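Local coordinates for protein xyloglucan-specific endo-beta-1,4-glucanase GH12 (Aspergillus niveus, PDB 4NPR) that probably hydrolyses internal beta-1,4-glucosidic linkages of xyloglucan with retention of configuration, as a family 12 glycoside hydrolase with a beta-jelly-roll fold, at residues W110-S115 with A231-S236. Residues are numbered along the deposited sequence; the frame is centred on the assembly and turned at random.
Sequences WNYSGS and AVFTVS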
loop_
_atom_site.group_PDB
_atom_site.type_symbol
_atom_site.label_atom_id
_atom_site.label_comp_id
_atom_site.label_asym_id
_atom_site.label_seq_id
_atom_site.Cartn_x
_atom_site.Cartn_y
_atom_site.Cartn_z
ATOM N N TRP A 110 7.718 -2.273 -9.941
ATOM C CA TRP A 110 6.445 -1.950 -10.613
ATOM C C TRP A 110 6.613 -0.959 -11.729
ATOM O O TRP A 110 7.637 -0.278 -11.845
ATOM C CB TRP A 110 5.406 -1.387 -9.642
ATOM C CG TRP A 110 5.844 -0.140 -8.912
ATOM C CD1 TRP A 110 6.499 -0.104 -7.762
ATOM C CD2 TRP A 110 5.668 1.242 -9.325
ATOM N NE1 TRP A 110 6.775 1.214 -7.400
ATOM C CE2 TRP A 110 6.273 2.052 -8.348
ATOM C CE3 TRP A 110 5.084 1.861 -10.428
ATOM C CZ2 TRP A 110 6.255 3.439 -8.399
ATOM C CZ3 TRP A 110 5.105 3.282 -10.493
ATOM C CH2 TRP A 110 5.689 4.035 -9.491
ATOM N N ASN A 111 5.557 -0.884 -12.525
ATOM C CA ASN A 111 5.439 0.054 -13.639
ATOM C C ASN A 111 3.992 0.539 -13.878
ATOM O O ASN A 111 3.057 -0.204 -13.722
ATOM C CB ASN A 111 5.977 -0.598 -14.919
ATOM C CG ASN A 111 6.093 0.395 -16.033
ATOM O OD1 ASN A 111 6.882 1.358 -15.914
ATOM N ND2 ASN A 111 5.246 0.259 -17.082
ATOM N N TYR A 112 3.830 1.797 -14.279
ATOM C CA TYR A 112 2.524 2.322 -14.633
ATOM C C TYR A 112 2.537 2.759 -16.069
ATOM O O TYR A 112 3.514 3.345 -16.520
ATOM C CB TYR A 112 2.118 3.530 -13.743
ATOM C CG TYR A 112 0.887 3.264 -12.858
ATOM C CD1 TYR A 112 -0.327 2.926 -13.411
ATOM C CD2 TYR A 112 0.960 3.360 -11.488
ATOM C CE1 TYR A 112 -1.436 2.698 -12.632
ATOM C CE2 TYR A 112 -0.153 3.143 -10.681
ATOM C CZ TYR A 112 -1.358 2.793 -11.261
ATOM O OH TYR A 112 -2.459 2.534 -10.469
ATOM N N SER A 113 1.450 2.491 -16.789
ATOM C CA SER A 113 1.237 3.185 -18.045
ATOM C C SER A 113 -0.207 3.660 -18.156
ATOM O O SER A 113 -1.078 3.178 -17.442
ATOM C CB SER A 113 1.639 2.296 -19.242
ATOM O OG SER A 113 0.916 1.069 -19.264
ATOM N N GLY A 114 -0.438 4.612 -19.049
ATOM C CA GLY A 114 -1.801 5.041 -19.428
ATOM C C GLY A 114 -1.933 6.547 -19.398
ATOM O O GLY A 114 -0.957 7.211 -19.183
ATOM N N SER A 115 -3.143 7.086 -19.565
ATOM C CA SER A 115 -3.285 8.548 -19.752
ATOM C C SER A 115 -3.933 9.300 -18.582
ATOM O O SER A 115 -4.901 8.803 -17.958
ATOM C CB SER A 115 -3.965 8.874 -21.098
ATOM O OG SER A 115 -5.114 8.083 -21.274
ATOM N N ALA A 231 -5.148 2.722 -17.654
ATOM C CA ALA A 231 -4.030 2.541 -16.772
ATOM C C ALA A 231 -3.779 1.077 -16.662
ATOM O O ALA A 231 -4.695 0.251 -16.735
ATOM C CB ALA A 231 -4.296 3.133 -15.410
ATOM N N VAL A 232 -2.501 0.768 -16.525
ATOM C CA VAL A 232 -2.032 -0.583 -16.336
ATOM C C VAL A 232 -0.935 -0.444 -15.317
ATOM O O VAL A 232 0.021 0.298 -15.524
ATOM C CB VAL A 232 -1.483 -1.218 -17.629
ATOM C CG1 VAL A 232 -1.149 -2.694 -17.386
ATOM C CG2 VAL A 232 -2.477 -1.090 -18.780
ATOM N N PHE A 233 -1.141 -1.085 -14.179
ATOM C CA PHE A 233 -0.163 -1.164 -13.119
ATOM C C PHE A 233 0.339 -2.617 -13.110
ATOM O O PHE A 233 -0.426 -3.544 -12.912
ATOM C CB PHE A 233 -0.797 -0.781 -11.791
ATOM C CG PHE A 233 0.093 -1.010 -10.608
ATOM C CD1 PHE A 233 1.251 -0.257 -10.437
ATOM C CD2 PHE A 233 -0.219 -1.972 -9.664
ATOM C CE1 PHE A 233 2.063 -0.454 -9.358
ATOM C CE2 PHE A 233 0.588 -2.153 -8.547
ATOM C CZ PHE A 233 1.718 -1.394 -8.398
ATOM N N THR A 234 1.634 -2.761 -13.346
ATOM C CA THR A 234 2.311 -3.999 -13.614
ATOM C C THR A 234 3.285 -4.163 -12.474
ATOM O O THR A 234 4.210 -3.369 -12.308
ATOM C CB THR A 234 3.131 -3.902 -14.930
ATOM O OG1 THR A 234 2.264 -3.546 -16.007
ATOM C CG2 THR A 234 3.792 -5.196 -15.285
ATOM N N VAL A 235 3.059 -5.199 -11.688
ATOM C CA VAL A 235 3.981 -5.609 -10.633
ATOM C C VAL A 235 4.757 -6.813 -11.139
ATOM O O VAL A 235 4.223 -7.890 -11.199
ATOM C CB VAL A 235 3.202 -5.966 -9.363
ATOM C CG1 VAL A 235 4.089 -6.623 -8.333
ATOM C CG2 VAL A 235 2.532 -4.718 -8.820
ATOM N N SER A 236 6.010 -6.639 -11.519
ATOM C CA SER A 236 6.692 -7.723 -12.196
ATOM C C SER A 236 7.403 -8.628 -11.175
ATOM O O SER A 236 7.758 -9.764 -11.484
ATOM C CB SER A 236 7.556 -7.205 -13.366
ATOM O OG SER A 236 8.529 -6.326 -12.915
#
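The backbone N of N111 gives its hydrogen to O of T234 at 2.8 Å, and N111 O accepts the backbone N-H of T234 in return. S113 and V232 repeat this reciprocal pairing, with S113 N 2.9 Å from V232 O, and V232 N donates to S113 O. Together these two hydrogen-bonded pairs illustrate how antiparallel strands are held in register. Between and beside them lie the non-hydrogen-bonded pairs Y112–F233 and W110–V235, whose side chains share one face, where W110, Y112 and F233 form an aromatic cluster. CG anti to the backbone N (chi1 172°) turns the F233 ring so that it touches both Y112 and W110, with both ring pairs oblique. Its CB sits over one face of the Y112 ring, a CH-pi contact 3.9 Å from the ring centroid, while A231 CB meets that ring's edge. F233 CE1 stands 3.5 Å from W110 CB, and CE3 of the indole lies in plane at the phenyl edge. Y112 OH is hydrogen-bonded to T223 OG1, on strand 215-226 of the second sheet, and to W74 NE1 on strand 67-77. N111, S113, V232 and T234 occupy the more exposed opposite face. Within the beta-jelly roll, strand 67-77 flanks 231-235 on its other side, and the aromatic face packs against strands 117-128 and 137-146 of the second sheet, notably V121 and L143.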